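Local coordinates for protein nucleoside 2-deoxyribosyltransferase (Enterococcus faecalis, PDB 7M5H) that is assigned to the nucleoside 2-deoxyribosyltransferase family and probably acts on the N-glycosidic bond of a deoxyribonucleotide such as 5-hydroxymethyl-dUMP, at residues Met4-Phe9 / Thr35-Leu40; Leu76-Thr81 / Ala102-Ser107; Ala10-Ser15 / Ala84-Glu89; Ala23-Gln28 / Ser148-Leu153; Gly97-Ala102 / Lys141-Val146. All blocks are in the same frame, centred on the assembly; numbering follows the deposited sequence.

Interaction 1 (Met4-Phe9 / Thr35-Leu40)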
# COMPACT_ATOMS: atom_id res chain seq x y z
N MSE B 4 -16.74 25.80 -21.89
CA MSE B 4 -15.99 25.49 -20.68
C MSE B 4 -15.60 24.01 -20.64
O MSE B 4 -16.35 23.15 -21.09
CB MSE B 4 -16.80 25.84 -19.44
CG MSE B 4 -17.19 27.31 -19.34
SE MSE B 4 -15.65 28.48 -19.11
CE MSE B 4 -15.12 27.94 -17.31
N THR B 5 -14.41 23.73 -20.11
CA THR B 5 -13.91 22.37 -19.94
C THR B 5 -13.88 22.07 -18.44
O THR B 5 -13.07 22.64 -17.71
CB THR B 5 -12.53 22.20 -20.56
OG1 THR B 5 -12.60 22.44 -21.97
CG2 THR B 5 -12.00 20.79 -20.31
N LYS B 6 -14.77 21.19 -18.00
CA LYS B 6 -14.85 20.82 -16.59
C LYS B 6 -13.87 19.68 -16.32
O LYS B 6 -13.96 18.62 -16.94
CB LYS B 6 -16.28 20.42 -16.22
CG LYS B 6 -17.32 21.48 -16.53
CD LYS B 6 -18.62 21.22 -15.79
CE LYS B 6 -18.44 21.34 -14.29
NZ LYS B 6 -19.71 21.11 -13.55
N ILE B 7 -12.95 19.91 -15.38
CA ILE B 7 -11.90 18.95 -15.05
C ILE B 7 -12.11 18.48 -13.62
O ILE B 7 -12.31 19.30 -12.71
CB ILE B 7 -10.50 19.57 -15.22
CG1 ILE B 7 -10.27 19.99 -16.67
CG2 ILE B 7 -9.43 18.59 -14.78
CD1 ILE B 7 -8.91 20.61 -16.91
N TYR B 8 -12.06 17.17 -13.41
CA TYR B 8 -12.05 16.59 -12.08
C TYR B 8 -10.62 16.19 -11.74
O TYR B 8 -9.99 15.43 -12.49
CB TYR B 8 -12.98 15.38 -12.00
CG TYR B 8 -13.06 14.77 -10.61
CD1 TYR B 8 -13.94 15.26 -9.67
CD2 TYR B 8 -12.24 13.70 -10.25
CE1 TYR B 8 -14.02 14.71 -8.40
CE2 TYR B 8 -12.30 13.15 -8.99
CZ TYR B 8 -13.20 13.65 -8.07
OH TYR B 8 -13.27 13.10 -6.81
N PHE B 9 -10.11 16.69 -10.62
CA PHE B 9 -8.74 16.42 -10.18
C PHE B 9 -8.79 15.25 -9.20
O PHE B 9 -9.17 15.41 -8.04
CB PHE B 9 -8.12 17.66 -9.55
CG PHE B 9 -6.63 17.55 -9.36
CD1 PHE B 9 -5.76 17.98 -10.34
CD2 PHE B 9 -6.11 17.02 -8.19
CE1 PHE B 9 -4.39 17.88 -10.17
CE2 PHE B 9 -4.74 16.93 -8.01
CZ PHE B 9 -3.89 17.36 -9.00
N THR B 35 -10.96 29.08 -19.66
CA THR B 35 -12.10 28.20 -19.88
C THR B 35 -12.02 26.90 -19.07
O THR B 35 -12.85 26.02 -19.28
CB THR B 35 -12.22 27.87 -21.37
OG1 THR B 35 -10.97 27.35 -21.85
CG2 THR B 35 -12.59 29.11 -22.16
N ILE B 36 -11.05 26.78 -18.18
CA ILE B 36 -10.89 25.57 -17.37
C ILE B 36 -11.68 25.75 -16.08
O ILE B 36 -11.44 26.68 -15.31
CB ILE B 36 -9.41 25.29 -17.07
CG1 ILE B 36 -8.69 24.86 -18.35
CG2 ILE B 36 -9.28 24.22 -15.99
CD1 ILE B 36 -7.22 24.56 -18.15
N ASP B 37 -12.64 24.85 -15.85
CA ASP B 37 -13.42 24.80 -14.62
C ASP B 37 -13.02 23.52 -13.88
O ASP B 37 -13.62 22.47 -14.07
CB ASP B 37 -14.92 24.84 -14.91
CG ASP B 37 -15.77 24.73 -13.66
OD1 ASP B 37 -15.24 25.00 -12.56
OD2 ASP B 37 -16.96 24.38 -13.77
N LEU B 38 -11.99 23.63 -13.05
CA LEU B 38 -11.44 22.47 -12.36
C LEU B 38 -12.09 22.31 -10.99
O LEU B 38 -12.18 23.26 -10.22
CB LEU B 38 -9.92 22.60 -12.22
CG LEU B 38 -9.13 21.38 -11.74
CD1 LEU B 38 -7.73 21.40 -12.32
CD2 LEU B 38 -9.07 21.30 -10.22
N TYR B 39 -12.54 21.09 -10.70
CA TYR B 39 -13.08 20.74 -9.40
C TYR B 39 -12.00 20.02 -8.59
O TYR B 39 -11.47 19.00 -9.03
CB TYR B 39 -14.32 19.85 -9.54
CG TYR B 39 -14.95 19.46 -8.22
CD1 TYR B 39 -15.94 20.24 -7.64
CD2 TYR B 39 -14.55 18.31 -7.55
CE1 TYR B 39 -16.52 19.88 -6.44
CE2 TYR B 39 -15.12 17.95 -6.35
CZ TYR B 39 -16.10 18.74 -5.80
OH TYR B 39 -16.67 18.37 -4.60
N LEU B 40 -11.68 20.57 -7.42
CA LEU B 40 -10.70 19.97 -6.53
C LEU B 40 -11.40 19.53 -5.25
O LEU B 40 -11.92 20.39 -4.51
CB LEU B 40 -9.57 20.96 -6.21
CG LEU B 40 -8.40 20.42 -5.38
CD1 LEU B 40 -7.83 19.17 -6.03
CD2 LEU B 40 -7.33 21.48 -5.21

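Interaction 2 (Leu76-Thr81 / Ala102-Ser107)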
# COMPACT_ATOMS: atom_id res chain seq x y z
N LEU B 76 -3.69 11.54 -10.29
CA LEU B 76 -2.34 11.41 -9.75
C LEU B 76 -2.14 9.97 -9.30
O LEU B 76 -2.87 9.48 -8.43
CB LEU B 76 -2.12 12.39 -8.60
CG LEU B 76 -1.54 13.77 -8.95
CD1 LEU B 76 -2.24 14.39 -10.15
CD2 LEU B 76 -1.62 14.70 -7.75
N LEU B 77 -1.16 9.29 -9.89
CA LEU B 77 -0.95 7.87 -9.66
C LEU B 77 0.16 7.58 -8.65
O LEU B 77 0.33 6.42 -8.27
CB LEU B 77 -0.62 7.16 -10.97
CG LEU B 77 -1.58 7.34 -12.15
CD1 LEU B 77 -1.13 6.49 -13.33
CD2 LEU B 77 -3.01 6.99 -11.75
N ASP B 78 0.90 8.59 -8.21
CA ASP B 78 2.07 8.36 -7.37
C ASP B 78 1.66 7.83 -5.99
O ASP B 78 0.49 7.87 -5.59
CB ASP B 78 2.89 9.64 -7.23
CG ASP B 78 3.81 9.87 -8.41
OD1 ASP B 78 4.64 8.98 -8.69
OD2 ASP B 78 3.69 10.92 -9.07
N GLY B 79 2.66 7.34 -5.26
CA GLY B 79 2.45 6.67 -4.00
C GLY B 79 3.02 5.27 -4.05
O GLY B 79 3.40 4.78 -5.12
N PRO B 80 3.10 4.60 -2.90
CA PRO B 80 3.53 3.19 -2.93
C PRO B 80 2.61 2.32 -3.76
O PRO B 80 3.06 1.35 -4.38
CB PRO B 80 3.51 2.79 -1.44
CG PRO B 80 2.57 3.75 -0.80
CD PRO B 80 2.73 5.04 -1.55
N THR B 81 1.32 2.65 -3.79
CA THR B 81 0.35 2.06 -4.70
C THR B 81 -0.54 3.18 -5.20
O THR B 81 -0.61 4.26 -4.60
CB THR B 81 -0.50 0.97 -4.03
OG1 THR B 81 -1.11 1.51 -2.85
CG2 THR B 81 0.36 -0.23 -3.64
N ALA B 102 -3.21 11.14 -16.76
CA ALA B 102 -2.62 10.77 -15.48
C ALA B 102 -1.18 11.25 -15.38
O ALA B 102 -0.45 11.31 -16.37
CB ALA B 102 -2.67 9.25 -15.28
N LEU B 103 -0.78 11.59 -14.16
CA LEU B 103 0.57 12.05 -13.85
C LEU B 103 1.27 11.03 -12.97
O LEU B 103 0.71 10.58 -11.97
CB LEU B 103 0.55 13.41 -13.16
CG LEU B 103 1.91 13.96 -12.75
CD1 LEU B 103 2.75 14.29 -13.97
CD2 LEU B 103 1.76 15.18 -11.86
N TYR B 104 2.51 10.68 -13.34
CA TYR B 104 3.27 9.63 -12.66
C TYR B 104 4.74 10.05 -12.65
O TYR B 104 5.46 9.82 -13.63
CB TYR B 104 3.08 8.28 -13.36
CG TYR B 104 3.97 7.17 -12.84
CD1 TYR B 104 3.93 6.79 -11.51
CD2 TYR B 104 4.83 6.50 -13.70
CE1 TYR B 104 4.74 5.77 -11.04
CE2 TYR B 104 5.64 5.47 -13.24
CZ TYR B 104 5.59 5.11 -11.91
OH TYR B 104 6.39 4.10 -11.44
N THR B 105 5.18 10.66 -11.55
CA THR B 105 6.50 11.27 -11.47
C THR B 105 7.53 10.43 -10.73
O THR B 105 8.66 10.89 -10.56
CB THR B 105 6.40 12.64 -10.79
OG1 THR B 105 6.02 12.46 -9.42
CG2 THR B 105 5.38 13.52 -11.48
N ASP B 106 7.17 9.23 -10.28
CA ASP B 106 8.06 8.43 -9.44
C ASP B 106 9.42 8.25 -10.08
O ASP B 106 9.54 7.76 -11.21
CB ASP B 106 7.41 7.06 -9.17
CG ASP B 106 8.08 6.31 -8.03
OD1 ASP B 106 9.31 6.08 -8.10
OD2 ASP B 106 7.38 5.95 -7.06
N SER B 107 10.47 8.68 -9.37
CA SER B 107 11.82 8.66 -9.91
C SER B 107 12.34 7.25 -10.16
O SER B 107 13.30 7.08 -10.92
CB SER B 107 12.77 9.40 -8.98
OG SER B 107 12.85 8.76 -7.72
O HOH W 1 5.12 7.11 -6.55
O HOH W 2 1.10 11.77 -9.14

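Interaction 3 (Ala10-Ser15 / Ala84-Glu89). With GOL (glycerol), chain G.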
# COMPACT_ATOMS: atom_id res chain seq x y z
N ALA B 10 -8.39 14.07 -9.67
CA ALA B 10 -8.36 12.87 -8.85
C ALA B 10 -6.98 12.69 -8.24
O ALA B 10 -5.97 12.78 -8.93
CB ALA B 10 -8.74 11.64 -9.68
N GLY B 11 -6.95 12.43 -6.93
CA GLY B 11 -5.71 12.23 -6.22
C GLY B 11 -5.94 12.19 -4.73
O GLY B 11 -6.92 12.74 -4.21
N PRO B 12 -5.05 11.51 -4.00
CA PRO B 12 -5.14 11.52 -2.54
C PRO B 12 -5.01 12.95 -2.01
O PRO B 12 -4.27 13.77 -2.55
CB PRO B 12 -3.96 10.64 -2.10
CG PRO B 12 -3.02 10.66 -3.26
CD PRO B 12 -3.89 10.74 -4.48
N LEU B 13 -5.76 13.24 -0.95
CA LEU B 13 -5.89 14.60 -0.43
C LEU B 13 -5.94 14.59 1.09
O LEU B 13 -6.65 15.39 1.71
CB LEU B 13 -7.13 15.28 -1.00
CG LEU B 13 -8.48 14.62 -0.67
CD1 LEU B 13 -9.54 15.67 -0.39
CD2 LEU B 13 -8.93 13.68 -1.78
N PHE B 14 -5.18 13.70 1.71
CA PHE B 14 -5.28 13.47 3.15
C PHE B 14 -4.05 13.91 3.93
O PHE B 14 -4.19 14.45 5.03
CB PHE B 14 -5.57 11.99 3.41
CG PHE B 14 -6.62 11.42 2.49
CD1 PHE B 14 -7.95 11.74 2.66
CD2 PHE B 14 -6.26 10.60 1.44
CE1 PHE B 14 -8.92 11.23 1.80
CE2 PHE B 14 -7.21 10.08 0.58
CZ PHE B 14 -8.55 10.40 0.77
N SER B 15 -2.86 13.70 3.39
CA SER B 15 -1.65 14.20 4.02
C SER B 15 -1.36 15.63 3.57
O SER B 15 -1.87 16.10 2.55
CB SER B 15 -0.46 13.30 3.68
OG SER B 15 -0.13 13.38 2.31
N ALA B 84 -6.64 3.84 -3.86
CA ALA B 84 -7.77 2.99 -4.19
C ALA B 84 -8.96 3.80 -4.69
O ALA B 84 -9.67 3.38 -5.62
CB ALA B 84 -8.17 2.14 -2.98
N GLY B 85 -9.21 4.96 -4.09
CA GLY B 85 -10.27 5.82 -4.58
C GLY B 85 -10.01 6.32 -5.98
O GLY B 85 -10.91 6.36 -6.82
N VAL B 86 -8.76 6.72 -6.26
CA VAL B 86 -8.40 7.16 -7.60
C VAL B 86 -8.57 6.03 -8.61
O VAL B 86 -9.09 6.24 -9.71
CB VAL B 86 -6.95 7.71 -7.61
CG1 VAL B 86 -6.51 8.03 -9.03
CG2 VAL B 86 -6.85 8.93 -6.73
N ALA B 87 -8.14 4.82 -8.24
CA ALA B 87 -8.28 3.68 -9.13
C ALA B 87 -9.75 3.41 -9.45
O ALA B 87 -10.10 3.12 -10.60
CB ALA B 87 -7.63 2.45 -8.51
N SER B 88 -10.62 3.51 -8.44
CA SER B 88 -12.05 3.32 -8.69
C SER B 88 -12.62 4.44 -9.56
O SER B 88 -13.43 4.18 -10.45
CB SER B 88 -12.81 3.24 -7.36
OG SER B 88 -12.49 2.05 -6.67
N GLU B 89 -12.20 5.68 -9.31
CA GLU B 89 -12.66 6.80 -10.13
C GLU B 89 -12.21 6.66 -11.57
O GLU B 89 -12.93 7.07 -12.49
CB GLU B 89 -12.17 8.12 -9.54
CG GLU B 89 -12.91 8.55 -8.28
CD GLU B 89 -12.28 9.75 -7.60
OE1 GLU B 89 -11.06 9.96 -7.77
OE2 GLU B 89 -13.00 10.48 -6.89
C1 GOL G . -10.33 11.69 -4.76
O1 GOL G . -9.58 11.51 -5.92
C2 GOL G . -10.49 10.29 -4.11
O2 GOL G . -11.60 10.24 -3.27
C3 GOL G . -9.17 10.05 -3.33
O3 GOL G . -9.30 8.83 -2.68

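Interaction 4 (Ala23-Gln28 / Ser148-Leu153)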
# COMPACT_ATOMS: atom_id res chain seq x y z
N ALA B 23 -2.77 21.54 -4.50
CA ALA B 23 -2.99 22.98 -4.67
C ALA B 23 -1.93 23.59 -5.58
O ALA B 23 -2.23 24.52 -6.35
CB ALA B 23 -3.00 23.67 -3.30
N TYR B 24 -0.70 23.10 -5.50
CA TYR B 24 0.37 23.63 -6.34
C TYR B 24 0.16 23.28 -7.81
O TYR B 24 0.45 24.09 -8.69
CB TYR B 24 1.72 23.11 -5.84
CG TYR B 24 2.81 23.05 -6.89
CD1 TYR B 24 3.47 24.20 -7.31
CD2 TYR B 24 3.20 21.83 -7.44
CE1 TYR B 24 4.48 24.14 -8.26
CE2 TYR B 24 4.19 21.76 -8.39
CZ TYR B 24 4.83 22.92 -8.80
OH TYR B 24 5.83 22.85 -9.75
N LEU B 25 -0.37 22.08 -8.08
CA LEU B 25 -0.63 21.69 -9.46
C LEU B 25 -1.88 22.37 -10.01
O LEU B 25 -1.88 22.86 -11.14
CB LEU B 25 -0.78 20.17 -9.57
CG LEU B 25 0.45 19.36 -9.95
CD1 LEU B 25 0.05 17.92 -10.25
CD2 LEU B 25 1.15 19.98 -11.15
N VAL B 26 -2.96 22.40 -9.21
CA VAL B 26 -4.23 22.95 -9.69
C VAL B 26 -4.07 24.42 -10.06
O VAL B 26 -4.67 24.90 -11.04
CB VAL B 26 -5.32 22.74 -8.63
CG1 VAL B 26 -6.51 23.65 -8.88
CG2 VAL B 26 -5.76 21.29 -8.61
N GLU B 27 -3.25 25.16 -9.31
CA GLU B 27 -3.00 26.56 -9.65
C GLU B 27 -2.38 26.69 -11.04
O GLU B 27 -2.78 27.56 -11.82
CB GLU B 27 -2.10 27.20 -8.59
CG GLU B 27 -1.47 28.52 -9.02
CD GLU B 27 -2.49 29.62 -9.27
OE1 GLU B 27 -3.62 29.53 -8.74
OE2 GLU B 27 -2.16 30.59 -9.99
N GLN B 28 -1.41 25.83 -11.36
CA GLN B 28 -0.80 25.86 -12.68
C GLN B 28 -1.80 25.48 -13.76
O GLN B 28 -1.79 26.06 -14.86
CB GLN B 28 0.41 24.93 -12.73
CG GLN B 28 1.59 25.39 -11.89
CD GLN B 28 2.75 24.41 -11.95
OE1 GLN B 28 2.99 23.66 -11.01
NE2 GLN B 28 3.46 24.41 -13.07
N SER B 148 4.82 11.77 -17.33
CA SER B 148 5.78 11.63 -16.23
C SER B 148 6.32 12.96 -15.72
O SER B 148 7.22 12.97 -14.88
CB SER B 148 6.94 10.73 -16.66
OG SER B 148 7.62 11.28 -17.78
N SER B 149 5.79 14.09 -16.20
CA SER B 149 6.25 15.39 -15.74
C SER B 149 5.08 16.36 -15.71
O SER B 149 4.10 16.20 -16.44
CB SER B 149 7.38 15.94 -16.62
OG SER B 149 6.91 16.29 -17.90
N GLU B 150 5.21 17.38 -14.86
CA GLU B 150 4.19 18.42 -14.79
C GLU B 150 4.13 19.23 -16.07
O GLU B 150 3.05 19.68 -16.47
CB GLU B 150 4.46 19.33 -13.59
CG GLU B 150 4.61 18.58 -12.27
CD GLU B 150 5.12 19.46 -11.15
OE1 GLU B 150 5.32 20.67 -11.39
OE2 GLU B 150 5.32 18.95 -10.03
N GLU B 151 5.27 19.41 -16.74
CA GLU B 151 5.28 20.10 -18.02
C GLU B 151 4.42 19.37 -19.04
O GLU B 151 3.59 19.98 -19.73
CB GLU B 151 6.72 20.24 -18.53
CG GLU B 151 6.83 20.58 -20.01
CD GLU B 151 8.24 20.44 -20.53
OE1 GLU B 151 9.18 20.51 -19.71
OE2 GLU B 151 8.42 20.25 -21.75
N ASP B 152 4.60 18.05 -19.16
CA ASP B 152 3.81 17.29 -20.12
C ASP B 152 2.35 17.21 -19.71
O ASP B 152 1.47 17.10 -20.58
CB ASP B 152 4.39 15.89 -20.29
CG ASP B 152 5.83 15.91 -20.79
OD1 ASP B 152 6.23 16.93 -21.38
OD2 ASP B 152 6.54 14.91 -20.58
N LEU B 153 2.06 17.27 -18.41
CA LEU B 153 0.67 17.28 -17.96
C LEU B 153 -0.04 18.54 -18.42
O LEU B 153 -1.14 18.48 -18.99
CB LEU B 153 0.61 17.16 -16.43
CG LEU B 153 -0.78 17.30 -15.81
CD1 LEU B 153 -1.68 16.16 -16.25
CD2 LEU B 153 -0.69 17.36 -14.29

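Interaction 5 (Gly97-Ala102 / Lys141-Val146)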
# COMPACT_ATOMS: atom_id res chain seq x y z
N GLY B 97 -16.78 6.73 -20.52
CA GLY B 97 -16.19 7.38 -21.68
C GLY B 97 -15.57 8.73 -21.41
O GLY B 97 -15.42 9.53 -22.34
N ILE B 98 -15.20 9.02 -20.17
CA ILE B 98 -14.58 10.29 -19.81
C ILE B 98 -13.06 10.11 -19.87
O ILE B 98 -12.53 9.27 -19.13
CB ILE B 98 -15.02 10.75 -18.41
CG1 ILE B 98 -16.53 10.98 -18.39
CG2 ILE B 98 -14.28 12.02 -18.01
CD1 ILE B 98 -17.08 11.32 -17.02
N PRO B 99 -12.35 10.85 -20.72
CA PRO B 99 -10.91 10.64 -20.86
C PRO B 99 -10.16 10.98 -19.58
O PRO B 99 -10.60 11.79 -18.76
CB PRO B 99 -10.52 11.58 -22.00
CG PRO B 99 -11.60 12.62 -22.03
CD PRO B 99 -12.85 11.90 -21.62
N VAL B 100 -9.00 10.33 -19.41
CA VAL B 100 -8.19 10.47 -18.20
C VAL B 100 -6.76 10.78 -18.61
O VAL B 100 -6.15 10.04 -19.39
CB VAL B 100 -8.22 9.19 -17.34
CG1 VAL B 100 -7.31 9.35 -16.13
CG2 VAL B 100 -9.65 8.88 -16.91
N VAL B 101 -6.22 11.88 -18.09
CA VAL B 101 -4.81 12.23 -18.23
C VAL B 101 -4.15 12.07 -16.87
O VAL B 101 -4.51 12.78 -15.92
CB VAL B 101 -4.62 13.65 -18.78
CG1 VAL B 101 -3.14 14.00 -18.84
CG2 VAL B 101 -5.26 13.78 -20.15
N ALA B 102 -3.21 11.14 -16.76
CA ALA B 102 -2.62 10.77 -15.48
C ALA B 102 -1.18 11.25 -15.38
O ALA B 102 -0.45 11.31 -16.37
CB ALA B 102 -2.67 9.25 -15.28
N LYS B 141 -4.82 4.68 -20.68
CA LYS B 141 -4.29 4.80 -22.03
C LYS B 141 -5.31 4.42 -23.10
O LYS B 141 -5.14 4.82 -24.26
CB LYS B 141 -3.04 3.93 -22.19
CG LYS B 141 -1.93 4.25 -21.20
CD LYS B 141 -0.65 3.53 -21.59
CE LYS B 141 0.50 3.91 -20.67
NZ LYS B 141 1.79 3.35 -21.18
N LEU B 142 -6.34 3.65 -22.75
CA LEU B 142 -7.36 3.30 -23.73
C LEU B 142 -8.16 4.53 -24.18
O LEU B 142 -8.75 4.51 -25.26
CB LEU B 142 -8.30 2.23 -23.16
CG LEU B 142 -7.75 0.80 -23.19
CD1 LEU B 142 -8.62 -0.15 -22.38
CD2 LEU B 142 -7.63 0.32 -24.63
N ASN B 143 -8.18 5.58 -23.37
CA ASN B 143 -8.83 6.85 -23.69
C ASN B 143 -8.17 7.91 -22.80
O ASN B 143 -8.75 8.40 -21.82
CB ASN B 143 -10.34 6.78 -23.48
CG ASN B 143 -11.05 8.05 -23.93
OD1 ASN B 143 -10.60 8.75 -24.84
ND2 ASN B 143 -12.17 8.34 -23.30
N GLY B 144 -6.95 8.24 -23.13
CA GLY B 144 -6.19 9.23 -22.40
C GLY B 144 -4.70 8.96 -22.54
O GLY B 144 -4.24 8.47 -23.57
N ARG B 145 -3.97 9.29 -21.48
CA ARG B 145 -2.52 9.29 -21.56
C ARG B 145 -1.95 9.36 -20.15
O ARG B 145 -2.56 9.94 -19.25
CB ARG B 145 -2.03 10.47 -22.40
CG ARG B 145 -0.52 10.56 -22.63
CD ARG B 145 -0.16 11.94 -23.17
NE ARG B 145 0.51 11.90 -24.47
CZ ARG B 145 1.73 12.38 -24.70
NH1 ARG B 145 2.25 12.30 -25.91
NH2 ARG B 145 2.41 12.96 -23.72
N VAL B 146 -0.78 8.75 -19.98
CA VAL B 146 0.00 8.86 -18.75
C VAL B 146 1.27 9.63 -19.07
O VAL B 146 2.02 9.26 -19.98
CB VAL B 146 0.34 7.47 -18.17
CG1 VAL B 146 1.12 7.63 -16.87
CG2 VAL B 146 -0.92 6.65 -17.95
O HOH W 3 -11.94 7.05 -20.45

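Interaction 1 (Met4-Phe9 / Thr35-Leu40)
T5 to Y8 pair in parallel with I36 to Y39, the two strand axes at 25°. Five backbone hydrogen bonds join them: T5 N to T35 O, D37 N to T5 O, I7 N to D37 O, Y39 N to I7 O and F9 N to Y39 O. The shortest is Y39 N to I7 O, 2.7 Å.

F9 can be followed outward. Its CB lies 3.6 Å from Y39 O and 3.8 Å from L38 CD2. CG is anti to the backbone N (chi1 -167°) and meets L40 CD1 at 3.9 Å. CD2 comes closer to that methyl, with F9 CD2 to L40 CD1 at 3.5 Å. The two side chains lie side by side and point the same way. CZ reaches on to L76 and L25.

I7 CD1 touches I36 CG2 at 3.7 Å. On the other face of the sheet the rings of Y8 and Y39 run rim to rim, their planes 12° apart, with Y8 CE1 3.7 Å from Y39 CD2. Y8 OH is bonded to E89 and D63. K6 CE sits 3.4 Å from D37 OD2, but the ammonium stays beyond salt-bridge range.

Helix 16-30 connects the two strands in a beta-alpha-beta crossover. It covers L38 and F9 through V26. Helix 56-68 packs on Y8, and strand 72-76 pairs with the other edge of strand 5-10.

Interaction 2 (Leu76-Thr81 / Ala102-Ser107)
D78 and T105 carry the polar part of this contact, their side chains crossing at about a right angle. D78 OD2 takes two direct hydrogen bonds from one residue. T105 N gives the first, 2.9 Å to D78 OD2 and nearly straight at 170°, on the syn lone pair. T105 OG1 gives the second, 2.8 Å to D78 OD2, from 47° above the carboxylate plane. T105 OG1 also bonds Q16 N of the second subunit.

Water adds to the grip. One molecule donates to D78 OD2 at 2.7 Å and to L103 O at 3.1 Å. Another accepts from G79 N at 2.8 Å and lies between D78 OD1 and D106 OD2. D106 OD2 also forms a salt bridge with R108.

The backbone contributes one parallel sheet bond, L77 N to L103 O, 3.1 Å.

The apolar part is small. L77 CD1 rests on A102 CB at 3.7 Å, and L76 CD1 on L103 CB at 4.2 Å. I140 packs on both L77 and A102.

The contact joins the C-terminal ends of neighbouring parallel strands 72-76 and 100-103. Loops at this end of the sheet commonly form the working side of a Rossmann-like alpha/beta fold. Here they also meet the second subunit.

Interaction 3 (Ala10-Ser15 / Ala84-Glu89)
V86 points its side chain at A10, G11 and P12, with its two methyls both taking part. CG1 is anti to the backbone N (chi1 174°) and comes near the alanine methyl, with V86 CG1 4.3 Å from A10 CB. CG2 lies against the backbone from A10 C to G11, with V86 CG2 3.5 Å from G11 N. It also reaches the proline ring, with V86 CG2 4.1 Å from P12 CD. The side chains of V86 and P12 cross at a slant.

E89, one turn further along the helix, points toward the same loop. Its CG is anti to the carbonyl carbon (chi1 -74°), and from there the extended chain brings E89 OE1 to 3.4 Å from A10 CB. Its other oxygen, OE2, is hydrogen-bonded to Y8 OH. No hydrogen bond runs directly between the two segments.

The loop follows strand 5-10 at its C-terminal end, and the helix is 84-96. In a Rossmann-like fold this is where a substrate pocket is expected, and a glycerol lies here, probably from the crystallisation liquor. G11 N donates to glycerol O1 at 3.0 Å, with an angle of 154° at the hydrogen. The same O1 donates to E89 OE1 at 2.8 Å. The hydroxyl thus bridges loop and helix, and D83 holds the glycerol too.

L13 and F14 border the glycerol from the loop side. L13 CD2 is 3.8 Å from glycerol C1. F14 presents its ring edge, with CZ 3.9 Å from glycerol O3, close to the ring plane. The F14 ring also makes a cation-pi contact with R108 of the second subunit.

Interaction 4 (Ala23-Gln28 / Ser148-Leu153)
Y24 is the first residue of helix segment 23-28 to meet E150. Its CG is anti to the backbone N, though turned well off the ideal (chi1 154°). Y24 OH donates to E150 OE1 at 2.8 Å, meeting the syn lone pair of that oxygen. The side chains cross at about a right angle, with ring and carboxylate planes 62° apart. The other oxygen, E150 OE2, lies in the ring plane at its edge, 3.4 Å from Y24 CE2. The ring also takes a cation-pi contact from R20 of the second subunit.

L25 comes next and points at the second helix. Its two methyls have different partners. L25 CD2 touches E150 CG at 3.9 Å, and L25 CD1 touches L153 CD2 at 4.1 Å. Both leucines pack down on L103 of the sheet.

Q28 follows one turn after Y24. Its extended chain brings OE1 over one face of the Y24 ring, toward the rim, and to 3.8 Å from E150 OE1.

S149 is the N-cap of the second helix. Its OG accepts from D152 N at 3.2 Å.

E150 OE2 is hydrogen-bonded to Y21 OH, so each carboxylate oxygen is met by a tyrosine hydroxyl. E150 also stands in the first turn of its helix, near the positive end of the helix dipole. Both features would probably favour its charged form, while the nearby amide oxygen Q28 OE1 may oppose this slightly.

Interaction 5 (Gly97-Ala102 / Lys141-Val146)
V100 to A102 run parallel to G144 to V146, the axes only 7° apart, through three backbone hydrogen bonds. V100 N donates to N143 O, R145 N to V100 O, and A102 N to R145 O. The shortest is A102 N to R145 O, 2.8 Å. V100 O also receives a close CA-H...O contact from G144 CA, 3.1 Å away. G144 has no CB, and its backbone angles are of a kind suited to glycine.

Ahead of the paired residues, P99 and N143 lie side by side and point the same way. N143 CG is anti to the backbone N (chi1 -175°), which sets CG beside P99. N143 ND2 is 3.9 Å from P99 CB. A water accepts from N143 ND2 at 3.1 Å and donates to I98 O at 2.6 Å, linking the two segments just before the paired residues. G97, close by, ends helix 84-96 with a Schellman motif.

Further on, A102 CB meets V146 CG2 at 4.1 Å. I140 of helix 134-141 covers this face, touching V100 and V146. R145 leads away from the partner strand to a weak ion pair with E156.

The pairing of strand 144-147, outermost within the chain's own sheet, with strand 100-103 therefore rests mainly on the main chain. The side chains add a small apolar touch, the P99-N143 contact and a water-bridged amide at the strand entrance.

From the N terminus, interaction 1 closes first, bringing strand 36-39 beside strand 5-10 across helix 16-30. Interaction 3 opens at the end of strand 5-10 and closes on helix 84-96, so it crosses interaction 1. Interaction 4 opens within helix 16-30 and closes near the C terminus. It crosses interactions 1 and 3 and encloses interactions 2 and 5. Interaction 2 starts at the end of strand 72-76, crosses interaction 3, and closes at the end of strand 100-103. Interaction 5 crosses interaction 2, shares A102 with it, and adds strand 144-147. Interactions 1, 2 and 5 reach one parallel sheet, while 3 and 4 tie in helices 84-96, 16-30 and 150-159.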